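Local coordinates for protein with a SET domain within carboxy region (Cryptosporidium parvum, PDB 4LDG), which probably methylates a lysine of histone H4 through the SET domain held in this carboxy-terminal portion of the protein, at residues A[28-33]-A[135-140]; A[102-105]-A[111-114]; A[163-168]-A[219-224]; A[230-235]-A[241-246]. All blocks are in the same frame, centred on the assembly; numbering follows the deposited sequence. Where two conformers were deposited one is given.

Contact 1 of 4, residues A[28-33]-A[135-140]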
loop_
_atom_site.group_PDB
_atom_site.type_symbol
_atom_site.label_atom_id
_atom_site.label_comp_id
_atom_site.label_asym_id
_atom_site.label_seq_id
_atom_site.Cartn_x
_atom_site.Cartn_y
_atom_site.Cartn_z
ATOM N N TYR A 28 0.256 0.773 17.437
ATOM C CA TYR A 28 0.832 0.962 18.776
ATOM C C TYR A 28 2.294 1.397 18.749
ATOM O O TYR A 28 2.709 2.208 19.575
ATOM C CB TYR A 28 0.752 -0.318 19.626
ATOM C CG TYR A 28 -0.611 -0.714 20.144
ATOM C CD1 TYR A 28 -1.737 0.098 19.970
ATOM C CD2 TYR A 28 -0.770 -1.908 20.856
ATOM C CE1 TYR A 28 -2.982 -0.289 20.463
ATOM C CE2 TYR A 28 -2.006 -2.296 21.350
ATOM C CZ TYR A 28 -3.105 -1.481 21.152
ATOM O OH TYR A 28 -4.328 -1.860 21.651
ATOM N N SER A 29 3.067 0.845 17.820
ATOM C CA SER A 29 4.490 1.161 17.713
ATOM C C SER A 29 4.764 2.582 17.228
ATOM O O SER A 29 5.843 3.112 17.451
ATOM C CB SER A 29 5.186 0.160 16.794
ATOM O OG SER A 29 5.531 -1.006 17.521
ATOM N N LYS A 30 3.787 3.198 16.576
ATOM C CA LYS A 30 3.927 4.565 16.057
ATOM C C LYS A 30 3.293 5.641 16.966
ATOM O O LYS A 30 3.458 6.842 16.717
ATOM C CB LYS A 30 3.316 4.631 14.655
ATOM C CG LYS A 30 4.092 3.819 13.611
ATOM C CD LYS A 30 3.272 3.557 12.358
ATOM C CE LYS A 30 4.101 2.862 11.283
ATOM N NZ LYS A 30 3.398 2.809 9.961
ATOM N N ILE A 31 2.577 5.214 18.009
ATOM C CA ILE A 31 1.904 6.160 18.916
ATOM C C ILE A 31 2.852 7.205 19.525
ATOM O O ILE A 31 2.540 8.393 19.467
ATOM C CB ILE A 31 1.049 5.437 20.002
ATOM C CG1 ILE A 31 -0.175 4.795 19.316
ATOM C CG2 ILE A 31 0.601 6.406 21.098
ATOM C CD1 ILE A 31 -1.258 4.258 20.232
ATOM N N PRO A 32 4.009 6.779 20.080
ATOM C CA PRO A 32 4.945 7.763 20.630
ATOM C C PRO A 32 5.343 8.844 19.610
ATOM O O PRO A 32 5.480 10.017 19.972
ATOM C CB PRO A 32 6.168 6.913 21.008
ATOM C CG PRO A 32 5.663 5.514 21.106
ATOM C CD PRO A 32 4.601 5.432 20.059
ATOM N N TYR A 33 5.520 8.446 18.349
ATOM C CA TYR A 33 5.800 9.403 17.284
ATOM C C TYR A 33 4.585 10.290 16.985
ATOM O O TYR A 33 4.741 11.492 16.818
ATOM C CB TYR A 33 6.315 8.702 16.009
ATOM C CG TYR A 33 6.317 9.597 14.787
ATOM C CD1 TYR A 33 7.434 10.356 14.445
ATOM C CD2 TYR A 33 5.187 9.706 13.984
ATOM C CE1 TYR A 33 7.425 11.189 13.338
ATOM C CE2 TYR A 33 5.166 10.537 12.881
ATOM C CZ TYR A 33 6.283 11.274 12.556
ATOM O OH TYR A 33 6.251 12.094 11.451
ATOM N N GLU A 135 9.719 -1.617 3.278
ATOM C CA GLU A 135 8.432 -1.945 3.904
ATOM C C GLU A 135 7.862 -0.806 4.725
ATOM O O GLU A 135 7.356 -1.021 5.811
ATOM C CB GLU A 135 8.530 -3.207 4.772
ATOM C CG GLU A 135 9.035 -4.449 4.057
ATOM C CD GLU A 135 7.982 -5.161 3.220
ATOM O OE1 GLU A 135 6.810 -4.702 3.153
ATOM O OE2 GLU A 135 8.325 -6.203 2.613
ATOM N N ILE A 136 7.936 0.401 4.202
ATOM C CA ILE A 136 7.305 1.542 4.834
ATOM C C ILE A 136 5.891 1.632 4.266
ATOM O O ILE A 136 5.715 1.474 3.060
ATOM C CB ILE A 136 8.001 2.872 4.488
ATOM C CG1 ILE A 136 9.513 2.785 4.626
ATOM C CG2 ILE A 136 7.448 4.007 5.348
ATOM C CD1 ILE A 136 9.984 2.722 6.042
ATOM N N HIS A 137 4.898 1.889 5.114
ATOM C CA HIS A 137 3.512 2.097 4.639
ATOM C C HIS A 137 2.774 3.084 5.507
ATOM O O HIS A 137 3.201 3.404 6.616
ATOM C CB HIS A 137 2.722 0.783 4.549
ATOM C CG HIS A 137 2.967 -0.141 5.689
ATOM N ND1 HIS A 137 3.718 -1.293 5.564
ATOM C CD2 HIS A 137 2.603 -0.065 6.990
ATOM C CE1 HIS A 137 3.803 -1.890 6.739
ATOM N NE2 HIS A 137 3.133 -1.169 7.620
ATOM N N SER A 138 1.665 3.593 4.991
ATOM C CA SER A 138 0.788 4.426 5.804
ATOM C C SER A 138 0.218 3.527 6.877
ATOM O O SER A 138 0.207 2.302 6.732
ATOM C CB SER A 138 -0.328 5.043 4.955
ATOM O OG SER A 138 0.200 6.094 4.143
ATOM N N CYS A 139 -0.221 4.133 7.968
ATOM C CA CYS A 139 -0.850 3.403 9.072
ATOM C C CYS A 139 -2.321 3.185 8.676
ATOM O O CYS A 139 -3.065 4.147 8.429
ATOM C CB CYS A 139 -0.703 4.224 10.349
ATOM S SG CYS A 139 -1.601 3.624 11.793
ATOM N N THR A 140 -2.694 1.926 8.497
ATOM C CA THR A 140 -4.083 1.558 8.233
ATOM C C THR A 140 -4.629 0.565 9.265
ATOM O O THR A 140 -3.869 -0.045 10.014
ATOM C CB THR A 140 -4.231 0.879 6.868
ATOM O OG1 THR A 140 -3.560 -0.375 6.895
ATOM C CG2 THR A 140 -3.678 1.745 5.757
HETATM O O HOH W 1 5.457 1.716 8.103
#
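K30 reaches out of helix 15-36 and sets its ammonium group beside the backbone at H137, and nearly everything that touches here happens at that one end. NZ lies 3.4 Å from H137 O, and it meets the imidazole at a slant, 4.2 Å from CD2. The firmer link runs through a water. K30 NZ donates to water 1 over 3.0 Å, and H137 N donates to the same water from the other segment, also over 3.0 Å. Water 1 rides over one face of the H137 ring, offset toward its rim, so it fills the corner between amine, amide and imidazole. C139 CB stands a loose 4.4 Å from K30 NZ.

The lysine gets there by stretching. Its first torsion (chi1 -67°) places CG beside the backbone N, and the chain is extended from there to NZ. D26, on the same helix, makes a salt bridge with NZ, so the positive end is held from its own helix as well as through the water. H137 NE2 is 4.6 Å from K30 NZ, which would tend to make a protonated imidazole less favourable, although the nearby D26 would offset this.

The 135-140 loop leaves helix 121-134 through a Schellman turn at E135 and runs into strand 140-143. S138 turns away from K30 and bonds F163 O, tying the loop to strand 163-166. C139 packs on L27, while the aliphatic part of K30 lies on V111, so helix 15-36 covers both this loop and strand 111-112.

Contact 2 of 4, residues A[102-105]-A[111-114]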
loop_
_atom_site.group_PDB
_atom_site.type_symbol
_atom_site.label_atom_id
_atom_site.label_comp_id
_atom_site.label_asym_id
_atom_site.label_seq_id
_atom_site.Cartn_x
_atom_site.Cartn_y
_atom_site.Cartn_z
ATOM N N GLU A 102 16.450 10.368 4.664
ATOM C CA GLU A 102 16.466 10.263 6.111
ATOM C C GLU A 102 15.714 11.406 6.777
ATOM O O GLU A 102 15.182 11.235 7.869
ATOM C CB GLU A 102 17.900 10.208 6.642
ATOM C CG GLU A 102 18.673 9.025 6.105
ATOM C CD GLU A 102 19.577 8.376 7.135
ATOM O OE1 GLU A 102 20.530 9.072 7.545
ATOM O OE2 GLU A 102 19.359 7.178 7.487
ATOM N N ALA A 103 15.668 12.563 6.118
ATOM C CA ALA A 103 14.830 13.654 6.583
ATOM C C ALA A 103 13.357 13.392 6.277
ATOM O O ALA A 103 12.490 13.781 7.045
ATOM C CB ALA A 103 15.245 14.958 5.945
ATOM N N THR A 104 13.068 12.753 5.159
ATOM C CA THR A 104 11.679 12.584 4.750
ATOM C C THR A 104 11.021 11.460 5.531
ATOM O O THR A 104 9.870 11.576 5.919
ATOM C CB THR A 104 11.597 12.332 3.246
ATOM O OG1 THR A 104 12.153 13.471 2.561
ATOM C CG2 THR A 104 10.156 12.096 2.796
ATOM N N ILE A 105 11.775 10.393 5.794
ATOM C CA ILE A 105 11.263 9.207 6.466
ATOM C C ILE A 105 11.957 9.003 7.802
ATOM O O ILE A 105 13.195 9.067 7.869
ATOM C CB ILE A 105 11.516 7.968 5.598
ATOM C CG1 ILE A 105 10.607 8.049 4.373
ATOM C CG2 ILE A 105 11.254 6.686 6.401
ATOM C CD1 ILE A 105 11.131 7.323 3.188
ATOM N N VAL A 111 7.700 5.880 9.322
ATOM C CA VAL A 111 6.652 6.774 8.896
ATOM C C VAL A 111 7.223 7.778 7.954
ATOM O O VAL A 111 8.411 8.108 8.016
ATOM C CB VAL A 111 5.989 7.556 10.047
ATOM C CG1 VAL A 111 5.157 6.625 10.901
ATOM C CG2 VAL A 111 7.025 8.275 10.901
ATOM N N ILE A 112 6.353 8.278 7.095
ATOM C CA ILE A 112 6.679 9.366 6.214
ATOM C C ILE A 112 6.432 10.629 7.035
ATOM O O ILE A 112 5.287 10.985 7.306
ATOM C CB ILE A 112 5.849 9.350 4.936
ATOM C CG1 ILE A 112 6.074 8.057 4.186
ATOM C CG2 ILE A 112 6.258 10.512 4.028
ATOM C CD1 ILE A 112 5.260 7.996 2.891
ATOM N N HIS A 113 7.535 11.265 7.435
ATOM C CA HIS A 113 7.530 12.376 8.374
ATOM C C HIS A 113 7.257 13.710 7.694
ATOM O O HIS A 113 6.591 14.553 8.280
ATOM C CB HIS A 113 8.886 12.411 9.088
ATOM C CG HIS A 113 9.092 13.601 9.959
ATOM N ND1 HIS A 113 8.383 13.802 11.124
ATOM C CD2 HIS A 113 9.950 14.640 9.855
ATOM C CE1 HIS A 113 8.775 14.928 11.686
ATOM N NE2 HIS A 113 9.721 15.457 10.934
ATOM N N LEU A 114 7.789 13.916 6.477
ATOM C CA LEU A 114 7.577 15.175 5.751
ATOM C C LEU A 114 6.575 14.990 4.616
ATOM O O LEU A 114 6.517 13.935 4.031
ATOM C CB LEU A 114 8.882 15.682 5.144
ATOM C CG LEU A 114 9.996 16.168 6.071
ATOM C CD1 LEU A 114 11.262 16.466 5.269
ATOM C CD2 LEU A 114 9.545 17.403 6.846
#
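The H113 imidazole meets A103 by its edge: CD2 points at A103 O, which lies near the ring plane, 3.9 Å away. At another corner of the ring, ND1 is hydrogen-bonded to the Y33 hydroxyl, so the ring is held from helix 15-36 while its CD2 edge faces the end of helix 98-104. The ring swings out that way because CG stands opposite the backbone N (chi1 173°).

The other flat group that matters is the T104 carbonyl, which two successive amides grip. H113 N donates to T104 O over 2.8 Å, approaching nearly along the C=O axis, and L114 N donates to T104 O over 3.2 Å, in the carbonyl plane on a lone pair. L114 then lays its side chain against the helix end: CD1 comes to 3.4 Å from A103 O and 4.3 Å from A103 CB. The leucine side chain crosses that of T104 at about a right angle. T104 itself turns away, its hydroxyl bonded to Y119 OH and I100 O.

One residue further on, the chain becomes the small hairpin of strands 105-106 and 111-112. I105 and I112 form a non-hydrogen-bonded antiparallel pair, and I105 CA directs a C-H toward V111 O, 3.4 Å away.

A carbonyl at the last turn of a helix would carry some of the helix dipole's negative end, and here two N-H groups satisfy it, joining the helix terminus to the loop that follows the hairpin.

Contact 3 of 4, residues A[163-168]-A[219-224]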
loop_
_atom_site.group_PDB
_atom_site.type_symbol
_atom_site.label_atom_id
_atom_site.label_comp_id
_atom_site.label_asym_id
_atom_site.label_seq_id
_atom_site.Cartn_x
_atom_site.Cartn_y
_atom_site.Cartn_z
ATOM N N PHE A 163 2.906 7.452 0.046
ATOM C CA PHE A 163 2.852 6.009 -0.194
ATOM C C PHE A 163 1.819 5.449 0.764
ATOM O O PHE A 163 1.932 5.662 1.972
ATOM C CB PHE A 163 4.217 5.363 0.059
ATOM C CG PHE A 163 4.297 3.911 -0.345
ATOM C CD1 PHE A 163 4.663 3.559 -1.633
ATOM C CD2 PHE A 163 4.025 2.898 0.574
ATOM C CE1 PHE A 163 4.723 2.221 -2.019
ATOM C CE2 PHE A 163 4.080 1.554 0.209
ATOM C CZ PHE A 163 4.410 1.214 -1.097
ATOM N N VAL A 164 0.816 4.719 0.258
ATOM C CA VAL A 164 -0.175 4.118 1.174
ATOM C C VAL A 164 0.168 2.658 1.490
ATOM O O VAL A 164 0.518 2.309 2.631
ATOM C CB VAL A 164 -1.596 4.336 0.631
ATOM C CG1 VAL A 164 -2.652 3.696 1.520
ATOM C CG2 VAL A 164 -1.871 5.832 0.512
ATOM N N LEU A 165 0.113 1.805 0.474
ATOM C CA LEU A 165 0.333 0.368 0.659
ATOM C C LEU A 165 0.750 -0.199 -0.663
ATOM O O LEU A 165 0.352 0.329 -1.724
ATOM C CB LEU A 165 -0.976 -0.336 1.034
ATOM C CG LEU A 165 -1.595 -0.139 2.412
ATOM C CD1 LEU A 165 -3.023 -0.681 2.397
ATOM C CD2 LEU A 165 -0.777 -0.808 3.511
ATOM N N GLU A 166 1.492 -1.296 -0.634
ATOM C CA GLU A 166 1.783 -1.994 -1.872
ATOM C C GLU A 166 0.625 -2.943 -2.108
ATOM O O GLU A 166 0.091 -3.483 -1.160
ATOM C CB GLU A 166 3.105 -2.759 -1.805
ATOM C CG GLU A 166 3.439 -3.484 -3.101
ATOM C CD GLU A 166 4.735 -4.269 -3.078
ATOM O OE1 GLU A 166 5.494 -4.183 -2.088
ATOM O OE2 GLU A 166 5.000 -4.978 -4.077
ATOM N N TYR A 167 0.235 -3.131 -3.365
ATOM C CA TYR A 167 -0.705 -4.186 -3.700
ATOM C C TYR A 167 0.101 -5.470 -3.877
ATOM O O TYR A 167 0.633 -5.739 -4.945
ATOM C CB TYR A 167 -1.487 -3.848 -4.961
ATOM C CG TYR A 167 -2.735 -4.686 -5.138
ATOM C CD1 TYR A 167 -3.952 -4.236 -4.650
ATOM C CD2 TYR A 167 -2.702 -5.923 -5.762
ATOM C CE1 TYR A 167 -5.107 -4.982 -4.789
ATOM C CE2 TYR A 167 -3.860 -6.686 -5.904
ATOM C CZ TYR A 167 -5.060 -6.198 -5.411
ATOM O OH TYR A 167 -6.226 -6.889 -5.544
ATOM N N LYS A 168 0.220 -6.234 -2.808
ATOM C CA LYS A 168 0.995 -7.474 -2.801
ATOM C C LYS A 168 0.217 -8.706 -3.204
ATOM O O LYS A 168 -0.968 -8.819 -2.925
ATOM C CB LYS A 168 1.538 -7.707 -1.402
ATOM C CG LYS A 168 2.609 -6.708 -1.012
ATOM C CD LYS A 168 2.962 -6.806 0.450
ATOM C CE LYS A 168 4.308 -6.169 0.658
ATOM N NZ LYS A 168 4.494 -5.776 2.082
ATOM N N ARG A 219 -5.243 -5.541 -0.656
ATOM C CA ARG A 219 -6.206 -6.306 -1.440
ATOM C C ARG A 219 -7.663 -6.169 -0.974
ATOM O O ARG A 219 -8.566 -6.531 -1.718
ATOM C CB ARG A 219 -5.828 -7.791 -1.410
ATOM C CG ARG A 219 -6.000 -8.457 -0.052
ATOM C CD ARG A 219 -5.114 -9.692 0.090
ATOM N NE ARG A 219 -5.605 -10.514 1.184
ATOM C CZ ARG A 219 -6.575 -11.430 1.088
ATOM N NH1 ARG A 219 -7.160 -11.716 -0.075
ATOM N NH2 ARG A 219 -6.954 -12.094 2.170
ATOM N N LEU A 220 -7.866 -5.693 0.261
ATOM C CA LEU A 220 -9.189 -5.572 0.864
ATOM C C LEU A 220 -9.863 -4.230 0.637
ATOM O O LEU A 220 -10.979 -4.021 1.058
ATOM C CB LEU A 220 -9.079 -5.779 2.366
ATOM C CG LEU A 220 -8.384 -7.043 2.857
ATOM C CD1 LEU A 220 -8.324 -7.022 4.374
ATOM C CD2 LEU A 220 -9.150 -8.264 2.382
ATOM N N ILE A 221 -9.185 -3.307 -0.009
ATOM C CA ILE A 221 -9.742 -1.995 -0.206
ATOM C C ILE A 221 -10.992 -2.042 -1.091
ATOM O O ILE A 221 -10.986 -2.593 -2.207
ATOM C CB ILE A 221 -8.658 -1.043 -0.736
ATOM C CG1 ILE A 221 -7.624 -0.794 0.378
ATOM C CG2 ILE A 221 -9.262 0.261 -1.170
ATOM C CD1 ILE A 221 -6.310 -0.264 -0.096
ATOM N N ASN A 222 -12.072 -1.461 -0.590
ATOM C CA ASN A 222 -13.315 -1.402 -1.353
ATOM C C ASN A 222 -13.282 -0.445 -2.527
ATOM O O ASN A 222 -12.388 0.411 -2.662
ATOM C CB ASN A 222 -14.491 -1.044 -0.435
ATOM C CG ASN A 222 -14.762 -2.127 0.576
ATOM O OD1 ASN A 222 -14.754 -3.308 0.263
ATOM N ND2 ASN A 222 -14.936 -1.733 1.805
ATOM N N HIS A 223 -14.289 -0.602 -3.368
ATOM C CA HIS A 223 -14.354 0.064 -4.636
ATOM C C HIS A 223 -15.268 1.269 -4.599
ATOM O O HIS A 223 -16.323 1.216 -3.993
ATOM C CB HIS A 223 -14.897 -0.906 -5.675
ATOM C CG HIS A 223 -15.285 -0.246 -6.955
ATOM N ND1 HIS A 223 -14.352 0.202 -7.856
ATOM C CD2 HIS A 223 -16.497 0.072 -7.471
ATOM C CE1 HIS A 223 -14.964 0.750 -8.890
ATOM N NE2 HIS A 223 -16.268 0.686 -8.677
ATOM N N SER A 224 -14.844 2.348 -5.255
ATOM C CA SER A 224 -15.710 3.480 -5.538
ATOM C C SER A 224 -15.270 4.285 -6.769
ATOM O O SER A 224 -14.127 4.760 -6.853
ATOM C CB SER A 224 -15.797 4.408 -4.345
ATOM O OG SER A 224 -16.442 5.595 -4.779
HETATM O O HOH W 2 -8.452 -5.770 -4.273
HETATM O O HOH W 3 -2.504 -6.866 -1.059
#
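Inside the SET domain, close to the centre of the molecule, L165 on strand 163-166 and Y167 just along the chain make a sparse, buried contact with I221 and R219, in the segment leading into strand 222-223. It is part apolar and part bridged by water, with no direct hydrogen bond between the two segments. On the apolar side, L165 CD1 meets I221 CD1 at 4.1 Å, one branch tip against another; the two side chains cross obliquely. On the polar side, the phenol of Y167 reaches the R219 backbone. Its CE1 is 3.8 Å from R219 CA, which approaches the ring at a slant. Y167 CG is anti to the backbone N (chi1 -163°), and that carries the hydroxyl across to water 2.

Water 2 sits at the edge of the ring, in its plane, 2.8 Å from Y167 OH, and donates to R219 O over 2.7 Å. A second bridge, water 3, donates to K168 O over 3.1 Å and takes a weak bond from R219 N, so both backbone polar atoms of R219 are engaged.

The 219-224 segment carries the Asn-His-Ser sequence characteristic of SET domains, which in relatives lies close to the methyl-donor site. Strand 222-223 runs parallel to strand 258-259, as in the pseudoknot of this fold, with N222 bonded to F259 through the backbone. I221 O is held by the Y261 hydroxyl, and the I221 side chain also packs on F245. The arginine's own end leads away from strand 163-166 and makes a cation-pi contact with Y193.

Contact 4 of 4, residues A[230-235]-A[241-246]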
loop_
_atom_site.group_PDB
_atom_site.type_symbol
_atom_site.label_atom_id
_atom_site.label_comp_id
_atom_site.label_asym_id
_atom_site.label_seq_id
_atom_site.Cartn_x
_atom_site.Cartn_y
_atom_site.Cartn_z
ATOM N N ILE A 230 -7.597 7.043 -3.306
ATOM C CA ILE A 230 -6.276 6.591 -3.686
ATOM C C ILE A 230 -6.258 6.186 -5.152
ATOM O O ILE A 230 -7.301 5.968 -5.743
ATOM C CB ILE A 230 -5.802 5.432 -2.839
ATOM C CG1 ILE A 230 -6.684 4.202 -3.042
ATOM C CG2 ILE A 230 -5.801 5.817 -1.372
ATOM C CD1 ILE A 230 -6.240 3.038 -2.179
ATOM N N ILE A 231 -5.058 6.160 -5.721
ATOM C CA ILE A 231 -4.798 5.727 -7.082
ATOM C C ILE A 231 -3.564 4.821 -7.097
ATOM O O ILE A 231 -2.807 4.788 -6.144
ATOM C CB ILE A 231 -4.510 6.905 -8.022
ATOM C CG1 ILE A 231 -3.344 7.751 -7.519
ATOM C CG2 ILE A 231 -5.742 7.775 -8.170
ATOM C CD1 ILE A 231 -2.904 8.812 -8.532
ATOM N N THR A 232 -3.340 4.128 -8.199
ATOM C CA THR A 232 -2.194 3.230 -8.298
ATOM C C THR A 232 -1.048 3.815 -9.114
ATOM O O THR A 232 -1.217 4.725 -9.923
ATOM C CB THR A 232 -2.600 1.879 -8.896
ATOM O OG1 THR A 232 -3.391 2.109 -10.057
ATOM C CG2 THR A 232 -3.398 1.076 -7.891
ATOM N N LYS A 233 0.131 3.287 -8.844
ATOM C CA LYS A 233 1.335 3.608 -9.564
ATOM C C LYS A 233 2.146 2.334 -9.619
ATOM O O LYS A 233 1.888 1.404 -8.870
ATOM C CB LYS A 233 2.099 4.731 -8.860
ATOM C CG LYS A 233 1.492 6.074 -9.167
ATOM C CD LYS A 233 2.249 7.210 -8.516
ATOM C CE LYS A 233 1.624 8.580 -8.827
ATOM N NZ LYS A 233 1.031 8.715 -10.195
ATOM N N VAL A 234 3.088 2.275 -10.542
ATOM C CA VAL A 234 3.971 1.120 -10.668
ATOM C C VAL A 234 5.411 1.615 -10.724
ATOM O O VAL A 234 5.679 2.620 -11.354
ATOM C CB VAL A 234 3.669 0.266 -11.924
ATOM C CG1 VAL A 234 4.727 -0.818 -12.101
ATOM C CG2 VAL A 234 2.318 -0.406 -11.804
ATOM N N LEU A 235 6.298 0.916 -10.028
ATOM C CA LEU A 235 7.730 1.052 -10.207
ATOM C C LEU A 235 8.281 -0.274 -10.658
ATOM O O LEU A 235 7.991 -1.315 -10.048
ATOM C CB LEU A 235 8.434 1.414 -8.897
ATOM C CG LEU A 235 8.245 2.822 -8.316
ATOM C CD1 LEU A 235 9.194 3.023 -7.142
ATOM C CD2 LEU A 235 8.445 3.923 -9.351
ATOM N N PRO A 241 7.504 -5.471 -11.857
ATOM C CA PRO A 241 6.644 -4.352 -11.513
ATOM C C PRO A 241 6.191 -4.504 -10.090
ATOM O O PRO A 241 5.872 -5.608 -9.685
ATOM C CB PRO A 241 5.454 -4.524 -12.448
ATOM C CG PRO A 241 5.385 -5.995 -12.690
ATOM C CD PRO A 241 6.821 -6.453 -12.719
ATOM N N ARG A 242 6.195 -3.399 -9.348
ATOM C CA ARG A 242 5.658 -3.315 -7.999
ATOM C C ARG A 242 4.538 -2.299 -8.021
ATOM O O ARG A 242 4.769 -1.088 -8.312
ATOM C CB ARG A 242 6.730 -2.854 -7.013
ATOM C CG ARG A 242 8.041 -3.630 -7.140
ATOM C CD ARG A 242 7.881 -5.084 -6.736
ATOM N NE ARG A 242 7.608 -5.148 -5.302
ATOM C CZ ARG A 242 8.526 -5.301 -4.353
ATOM N NH1 ARG A 242 9.826 -5.424 -4.655
ATOM N NH2 ARG A 242 8.151 -5.312 -3.086
ATOM N N LEU A 243 3.335 -2.776 -7.680
ATOM C CA LEU A 243 2.126 -1.973 -7.791
ATOM C C LEU A 243 1.756 -1.477 -6.399
ATOM O O LEU A 243 1.717 -2.271 -5.431
ATOM C CB LEU A 243 0.999 -2.833 -8.385
ATOM C CG LEU A 243 -0.438 -2.287 -8.545
ATOM C CD1 LEU A 243 -0.495 -1.182 -9.596
ATOM C CD2 LEU A 243 -1.379 -3.422 -8.919
ATOM N N PHE A 244 1.468 -0.175 -6.303
ATOM C CA PHE A 244 1.185 0.447 -5.020
ATOM C C PHE A 244 0.194 1.580 -5.120
ATOM O O PHE A 244 -0.038 2.167 -6.216
ATOM C CB PHE A 244 2.480 0.946 -4.309
ATOM C CG PHE A 244 3.240 2.037 -5.052
ATOM C CD1 PHE A 244 3.149 3.361 -4.670
ATOM C CD2 PHE A 244 4.050 1.728 -6.122
ATOM C CE1 PHE A 244 3.844 4.353 -5.357
ATOM C CE2 PHE A 244 4.741 2.706 -6.816
ATOM C CZ PHE A 244 4.645 4.017 -6.436
ATOM N N PHE A 245 -0.389 1.883 -3.955
ATOM C CA PHE A 245 -1.365 2.950 -3.827
ATOM C C PHE A 245 -0.710 4.206 -3.283
ATOM O O PHE A 245 0.162 4.133 -2.415
ATOM C CB PHE A 245 -2.434 2.518 -2.856
ATOM C CG PHE A 245 -3.318 1.429 -3.374
ATOM C CD1 PHE A 245 -4.158 1.659 -4.432
ATOM C CD2 PHE A 245 -3.345 0.183 -2.753
ATOM C CE1 PHE A 245 -5.010 0.673 -4.870
ATOM C CE2 PHE A 245 -4.182 -0.803 -3.191
ATOM C CZ PHE A 245 -5.016 -0.554 -4.251
ATOM N N VAL A 246 -1.106 5.354 -3.816
ATOM C CA VAL A 246 -0.784 6.638 -3.197
ATOM C C VAL A 246 -2.066 7.417 -3.029
ATOM O O VAL A 246 -3.019 7.202 -3.757
ATOM C CB VAL A 246 0.225 7.450 -4.017
ATOM C CG1 VAL A 246 1.517 6.669 -4.175
ATOM C CG2 VAL A 246 -0.313 7.798 -5.378
#
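F244 and K233 fit together on one surface of this SET-domain beta hairpin, F245 and I230 on the other. F244 has its CG between the backbone N and carbonyl carbon (chi1 63°), which brings the ring toward the partner strand. K233 CB sits over one face of it, 4.0 Å from the centroid. L235 CG is a second bump, coming obliquely to 3.8 Å from F244 CE2. Beyond CB, the lysine stretches until CE meets V246 CG2 at 4.0 Å, and I231 CG1 touches the same methyl, 3.7 Å from V246 CG2.

On the opposite surface I230 CD1 lands on the F245 ring, 3.7 Å from the centroid and shifted toward the rim, a CH-pi contact. T232 lies alongside the same ring, its CG2 only 3.4 Å from F245 CE1. L243 CD1 then drops into the notch between T232 and V234, 3.7 Å from V234 CG2, and V234 CG1 closes the row 3.8 Å from P241 CB.

The backbones beneath are regular and antiparallel. I231 with V246, K233 with F244 and L235 with R242 each exchange two hydrogen bonds, straightest at I231 N to V246 O (167° at the hydrogen).

R242 bends at chi2 and chi3 to a salt bridge with E166. Strand 240-247 is the middle of three, between 163-166 and 230-237. Helix 121-134 covers the F244 surface through Y128 and I132, while Y195 and F197 of strand 194-199 and F259 of strand 258-259 pack against the F245 side.

Contacts 3 and 4 lie nearest the centre of the chain and share a sheet: strand 163-166 pairs with strand 240-247, through bonds such as V164 N to F245 O. Contact 4 is a dense, direct hairpin; contact 3 is sparse and water-bridged. Contact 1 is buried but further from the centre, a lysine held by a salt bridge to D26 and linked to the loop through one water; the 135-140 loop joins it to contact 3 through the salt bridge of E135 with K168. Contact 2 lies farthest from the centre and, like contact 4, is partly buried, its chemistry mainly backbone bonding at a helix end. Contacts 1 and 2 meet where Y33 and K30 lie on V111.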